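Local coordinates for protein natural cytotoxicity triggering receptor 2 (Homo sapiens, PDB 1HKF) that acts as a cell-surface receptor on activated natural killer cells that triggers cytotoxicity and may increase their efficiency in lysing tumour cells, at residues 41-55 / 94-106. Residues are numbered along the deposited sequence; the frame is centred on the assembly and turned at random.
Sequences YEKKGWCKEASALVC and EDSGHYWCRIYRP
With CG anti to the backbone N in W46 (chi1 178°) and beside it in Y99 (chi1 -70°), two diagonal neighbours on the core face come together, in a sheet that illustrates how alternate residues of paired strands turn to opposite faces. Y99 CB sits over the six-membered ring of W46 as a CH-pi contact, 3.5 Å from CZ2; the five-membered ring and the phenol are nearly parallel, yet offset so far that they scarcely cover one another. C101 CB touches the same indole at its edge; its sulfur pairs with C32 in the canonical intersheet disulfide. On the other side of Y99 from W46, K48 lays its extended chain across the phenol, CG above the ring, and carries NZ to S96 O at 2.9 Å. Flanked by these two, the phenol is held at its end by OH donating to D95 O at 2.6 Å, in the carbonyl plane and on a lone pair.

On the outward face, W100 NE1 makes a bent bond (2.7 Å, 133°) to the anti lone pair of E49 OE1, which lies out of the indole plane; R116 forms a salt bridge to the same oxygen. Alongside, C55 SG, disulfide-bonded to C47 SG (2.1 Å), approaches W100 CD1 at 3.6 Å, and R102 spreads one guanidinium face over both sulfurs. G45, lacking a side chain, leaves room for the edge of Y104.

Backbone bonds join G45 with R102 and C47 with W100 reciprocally, E49 N giving one more to H98 O. Strands 43-49 and 97-104 are neighbouring interior strands of the front sheet, C and F of an immunoglobulin V-set domain, with W46 and C101 facing its core.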
loop_
_atom_site.group_PDB
_atom_site.type_symbol
_atom_site.label_atom_id
_atom_site.label_comp_id
_atom_site.label_asym_id
_atom_site.label_seq_id
_atom_site.Cartn_x
_atom_site.Cartn_y
_atom_site.Cartn_z
ATOM N N TYR A 41 7.748 -18.592 17.815
ATOM C CA TYR A 41 7.000 -17.513 17.175
ATOM C C TYR A 41 7.064 -16.177 17.869
ATOM O O TYR A 41 6.679 -16.038 19.020
ATOM C CB TYR A 41 5.511 -17.844 16.964
ATOM C CG TYR A 41 4.769 -16.744 16.158
ATOM C CD1 TYR A 41 3.914 -15.834 16.784
ATOM C CD2 TYR A 41 4.965 -16.612 14.785
ATOM C CE1 TYR A 41 3.276 -14.822 16.060
ATOM C CE2 TYR A 41 4.337 -15.604 14.045
ATOM C CZ TYR A 41 3.495 -14.722 14.700
ATOM O OH TYR A 41 2.875 -13.765 13.988
ATOM N N GLU A 42 7.503 -15.176 17.120
ATOM C CA GLU A 42 7.599 -13.814 17.622
ATOM C C GLU A 42 6.365 -12.978 17.255
ATOM O O GLU A 42 6.033 -12.812 16.057
ATOM C CB GLU A 42 8.846 -13.153 17.046
ATOM C CG GLU A 42 10.214 -13.797 17.476
ATOM C CD GLU A 42 11.418 -12.995 16.931
ATOM O OE1 GLU A 42 11.741 -13.083 15.701
ATOM O OE2 GLU A 42 12.024 -12.246 17.727
ATOM N N LYS A 43 5.673 -12.450 18.253
ATOM C CA LYS A 43 4.546 -11.596 17.932
ATOM C C LYS A 43 5.019 -10.364 17.118
ATOM O O LYS A 43 6.133 -9.857 17.317
ATOM C CB LYS A 43 3.852 -11.165 19.201
ATOM C CG LYS A 43 3.276 -12.378 19.857
ATOM C CD LYS A 43 2.509 -12.030 21.091
ATOM C CE LYS A 43 1.854 -13.316 21.608
ATOM N NZ LYS A 43 0.863 -12.910 22.664
ATOM N N LYS A 44 4.177 -9.896 16.199
ATOM C CA LYS A 44 4.537 -8.745 15.345
ATOM C C LYS A 44 3.589 -7.640 15.733
ATOM O O LYS A 44 2.401 -7.907 15.999
ATOM C CB LYS A 44 4.358 -9.151 13.884
ATOM C CG LYS A 44 5.064 -10.499 13.492
ATOM C CD LYS A 44 6.578 -10.399 13.710
ATOM C CE LYS A 44 7.342 -11.550 13.069
ATOM N NZ LYS A 44 6.746 -12.882 13.500
ATOM N N GLY A 45 4.068 -6.398 15.803
ATOM C CA GLY A 45 3.167 -5.316 16.205
ATOM C C GLY A 45 3.445 -4.068 15.397
ATOM O O GLY A 45 4.525 -3.918 14.814
ATOM N N TRP A 46 2.458 -3.187 15.358
ATOM C CA TRP A 46 2.546 -1.897 14.659
ATOM C C TRP A 46 2.043 -0.895 15.695
ATOM O O TRP A 46 0.974 -1.082 16.277
ATOM C CB TRP A 46 1.620 -1.868 13.438
ATOM C CG TRP A 46 1.590 -0.538 12.626
ATOM C CD1 TRP A 46 0.486 0.282 12.435
ATOM C CD2 TRP A 46 2.639 0.013 11.798
ATOM N NE1 TRP A 46 0.784 1.285 11.538
ATOM C CE2 TRP A 46 2.090 1.153 11.129
ATOM C CE3 TRP A 46 3.989 -0.346 11.548
ATOM C CZ2 TRP A 46 2.838 1.935 10.228
ATOM C CZ3 TRP A 46 4.735 0.421 10.662
ATOM C CH2 TRP A 46 4.145 1.569 9.997
ATOM N N CYS A 47 2.813 0.159 15.960
ATOM C CA CYS A 47 2.338 1.111 16.949
ATOM C C CYS A 47 2.730 2.513 16.539
ATOM O O CYS A 47 3.643 2.712 15.757
ATOM C CB CYS A 47 2.915 0.772 18.336
ATOM S SG CYS A 47 4.720 0.798 18.254
ATOM N N LYS A 48 2.032 3.487 17.093
ATOM C CA LYS A 48 2.281 4.874 16.774
ATOM C C LYS A 48 2.966 5.606 17.923
ATOM O O LYS A 48 2.488 5.539 19.045
ATOM C CB LYS A 48 0.955 5.584 16.459
ATOM C CG LYS A 48 1.201 6.945 15.903
ATOM C CD LYS A 48 -0.044 7.616 15.372
ATOM C CE LYS A 48 0.381 8.866 14.618
ATOM N NZ LYS A 48 -0.653 9.923 14.638
ATOM N N GLU A 49 4.044 6.333 17.650
ATOM C CA GLU A 49 4.730 7.045 18.733
ATOM C C GLU A 49 3.870 8.119 19.333
ATOM O O GLU A 49 3.361 8.968 18.594
ATOM C CB GLU A 49 5.997 7.758 18.262
ATOM C CG GLU A 49 7.225 6.917 18.209
ATOM C CD GLU A 49 8.425 7.634 17.626
ATOM O OE1 GLU A 49 9.390 6.988 17.214
ATOM O OE2 GLU A 49 8.383 8.965 17.581
ATOM N N ALA A 50 3.730 8.107 20.657
ATOM C CA ALA A 50 2.984 9.151 21.360
ATOM C C ALA A 50 4.020 10.080 22.053
ATOM O O ALA A 50 3.769 11.274 22.260
ATOM C CB ALA A 50 2.027 8.544 22.379
ATOM N N SER A 51 5.191 9.523 22.371
ATOM C CA SER A 51 6.281 10.227 23.018
ATOM C C SER A 51 7.574 9.461 22.711
ATOM O O SER A 51 7.536 8.416 22.073
ATOM C CB SER A 51 6.060 10.321 24.538
ATOM O OG SER A 51 6.479 9.141 25.195
ATOM N N ALA A 52 8.727 9.958 23.143
ATOM C CA ALA A 52 9.990 9.253 22.830
ATOM C C ALA A 52 10.052 7.928 23.544
ATOM O O ALA A 52 10.898 7.080 23.237
ATOM C CB ALA A 52 11.189 10.081 23.232
ATOM N N LEU A 53 9.160 7.770 24.479
ATOM C CA LEU A 53 9.245 6.518 25.163
ATOM C C LEU A 53 7.907 5.814 25.281
ATOM O O LEU A 53 7.746 4.929 26.135
ATOM C CB LEU A 53 9.822 6.712 26.566
ATOM C CG LEU A 53 11.269 7.200 26.644
ATOM C CD1 LEU A 53 11.671 7.465 28.086
ATOM C CD2 LEU A 53 12.212 6.192 26.004
ATOM N N VAL A 54 6.929 6.186 24.447
ATOM C CA VAL A 54 5.589 5.567 24.403
ATOM C C VAL A 54 5.165 5.360 22.957
ATOM O O VAL A 54 5.071 6.306 22.190
ATOM C CB VAL A 54 4.555 6.445 25.093
ATOM C CG1 VAL A 54 3.205 5.759 25.177
ATOM C CG2 VAL A 54 5.020 6.839 26.487
ATOM N N CYS A 55 4.896 4.102 22.608
ATOM C CA CYS A 55 4.442 3.732 21.275
ATOM C C CYS A 55 3.185 2.928 21.551
ATOM O O CYS A 55 3.258 1.813 22.079
ATOM C CB CYS A 55 5.480 2.864 20.546
ATOM S SG CYS A 55 5.223 2.750 18.709
ATOM N N GLU A 94 -4.889 12.856 10.342
ATOM C CA GLU A 94 -4.534 12.582 11.715
ATOM C C GLU A 94 -3.716 11.328 11.908
ATOM O O GLU A 94 -3.225 11.089 13.014
ATOM C CB GLU A 94 -5.770 12.437 12.586
ATOM C CG GLU A 94 -6.522 13.717 12.839
ATOM C CD GLU A 94 -7.376 14.135 11.653
ATOM O OE1 GLU A 94 -7.522 13.318 10.700
ATOM O OE2 GLU A 94 -7.909 15.287 11.696
ATOM N N ASP A 95 -3.602 10.514 10.867
ATOM C CA ASP A 95 -2.794 9.325 10.981
ATOM C C ASP A 95 -1.321 9.691 10.818
ATOM O O ASP A 95 -0.438 8.864 11.060
ATOM C CB ASP A 95 -3.160 8.290 9.908
ATOM C CG ASP A 95 -4.546 7.709 10.107
ATOM O OD1 ASP A 95 -4.969 7.497 11.288
ATOM O OD2 ASP A 95 -5.191 7.451 9.059
ATOM N N SER A 96 -1.057 10.909 10.400
ATOM C CA SER A 96 0.300 11.351 10.163
ATOM C C SER A 96 1.072 11.241 11.447
ATOM O O SER A 96 0.534 11.480 12.526
ATOM C CB SER A 96 0.314 12.804 9.649
ATOM O OG SER A 96 0.070 12.854 8.234
ATOM N N GLY A 97 2.339 10.876 11.343
ATOM C CA GLY A 97 3.115 10.736 12.570
ATOM C C GLY A 97 4.169 9.641 12.458
ATOM O O GLY A 97 4.412 9.097 11.357
ATOM N N HIS A 98 4.815 9.341 13.590
ATOM C CA HIS A 98 5.885 8.324 13.629
ATOM C C HIS A 98 5.283 7.008 14.060
ATOM O O HIS A 98 4.457 6.966 14.962
ATOM C CB HIS A 98 6.979 8.730 14.634
ATOM C CG HIS A 98 7.952 9.730 14.091
ATOM N ND1 HIS A 98 7.944 11.054 14.464
ATOM C CD2 HIS A 98 8.917 9.614 13.144
ATOM C CE1 HIS A 98 8.856 11.715 13.769
ATOM N NE2 HIS A 98 9.460 10.867 12.957
ATOM N N TYR A 99 5.731 5.942 13.424
ATOM C CA TYR A 99 5.249 4.592 13.705
ATOM C C TYR A 99 6.442 3.645 13.725
ATOM O O TYR A 99 7.495 3.943 13.163
ATOM C CB TYR A 99 4.326 4.093 12.554
ATOM C CG TYR A 99 2.958 4.771 12.435
ATOM C CD1 TYR A 99 2.822 6.036 11.878
ATOM C CD2 TYR A 99 1.828 4.153 12.926
ATOM C CE1 TYR A 99 1.579 6.679 11.820
ATOM C CE2 TYR A 99 0.552 4.773 12.876
ATOM C CZ TYR A 99 0.440 6.044 12.320
ATOM O OH TYR A 99 -0.815 6.664 12.298
ATOM N N TRP A 100 6.246 2.478 14.314
ATOM C CA TRP A 100 7.272 1.434 14.323
ATOM C C TRP A 100 6.598 0.104 14.092
ATOM O O TRP A 100 5.523 -0.147 14.622
ATOM C CB TRP A 100 7.929 1.254 15.697
ATOM C CG TRP A 100 8.720 2.385 16.246
ATOM C CD1 TRP A 100 8.233 3.501 16.846
ATOM C CD2 TRP A 100 10.132 2.468 16.309
ATOM N NE1 TRP A 100 9.265 4.278 17.286
ATOM C CE2 TRP A 100 10.447 3.662 16.967
ATOM C CE3 TRP A 100 11.177 1.635 15.874
ATOM C CZ2 TRP A 100 11.776 4.060 17.210
ATOM C CZ3 TRP A 100 12.501 2.025 16.112
ATOM C CH2 TRP A 100 12.784 3.230 16.773
ATOM N N CYS A 101 7.222 -0.734 13.289
ATOM C CA CYS A 101 6.738 -2.084 13.194
ATOM C C CYS A 101 7.761 -2.772 14.182
ATOM O O CYS A 101 8.964 -2.503 14.135
ATOM C CB CYS A 101 6.826 -2.619 11.769
ATOM S SG CYS A 101 8.510 -2.776 11.213
ATOM N N ARG A 102 7.247 -3.539 15.148
ATOM C CA ARG A 102 8.090 -4.210 16.131
ATOM C C ARG A 102 7.892 -5.725 16.148
ATOM O O ARG A 102 6.832 -6.226 15.802
ATOM C CB ARG A 102 7.833 -3.633 17.506
ATOM C CG ARG A 102 8.436 -2.278 17.681
ATOM C CD ARG A 102 8.036 -1.646 18.996
ATOM N NE ARG A 102 8.814 -0.434 19.196
ATOM C CZ ARG A 102 8.601 0.434 20.176
ATOM N NH1 ARG A 102 7.623 0.227 21.052
ATOM N NH2 ARG A 102 9.376 1.509 20.278
ATOM N N ILE A 103 8.938 -6.444 16.521
ATOM C CA ILE A 103 8.956 -7.911 16.574
ATOM C C ILE A 103 9.440 -8.232 18.001
ATOM O O ILE A 103 10.516 -7.782 18.406
ATOM C CB ILE A 103 9.942 -8.449 15.538
ATOM C CG1 ILE A 103 9.605 -7.862 14.178
ATOM C CG2 ILE A 103 9.918 -9.933 15.524
ATOM C CD1 ILE A 103 10.475 -8.356 13.047
ATOM N N TYR A 104 8.608 -8.972 18.733
ATOM C CA TYR A 104 8.769 -9.318 20.161
ATOM C C TYR A 104 9.179 -10.776 20.416
ATOM O O TYR A 104 8.614 -11.715 19.833
ATOM C CB TYR A 104 7.457 -9.053 20.895
ATOM C CG TYR A 104 6.935 -7.658 20.705
ATOM C CD1 TYR A 104 7.380 -6.619 21.525
ATOM C CD2 TYR A 104 6.006 -7.360 19.687
ATOM C CE1 TYR A 104 6.924 -5.317 21.341
ATOM C CE2 TYR A 104 5.542 -6.055 19.482
ATOM C CZ TYR A 104 6.010 -5.039 20.312
ATOM O OH TYR A 104 5.585 -3.748 20.109
ATOM N N ARG A 105 10.152 -10.965 21.298
ATOM C CA ARG A 105 10.670 -12.301 21.654
ATOM C C ARG A 105 9.710 -13.052 22.613
ATOM O O ARG A 105 9.058 -12.429 23.464
ATOM C CB ARG A 105 12.115 -12.180 22.236
ATOM C CG ARG A 105 13.181 -11.622 21.273
ATOM C CD ARG A 105 14.600 -11.946 21.743
ATOM N NE ARG A 105 15.645 -11.203 21.021
ATOM C CZ ARG A 105 16.006 -9.951 21.299
ATOM N NH1 ARG A 105 15.415 -9.294 22.293
ATOM N NH2 ARG A 105 16.948 -9.360 20.590
ATOM N N PRO A 106 9.648 -14.377 22.452
ATOM C CA PRO A 106 8.729 -15.156 23.316
ATOM C C PRO A 106 9.036 -15.014 24.759
ATOM O O PRO A 106 8.255 -14.578 25.609
ATOM C CB PRO A 106 8.891 -16.584 22.791
ATOM C CG PRO A 106 9.269 -16.415 21.358
ATOM C CD PRO A 106 10.204 -15.238 21.310
HETATM O O HOH W 1 6.504 -12.836 21.205
HETATM O O HOH W 2 3.567 10.075 15.781
#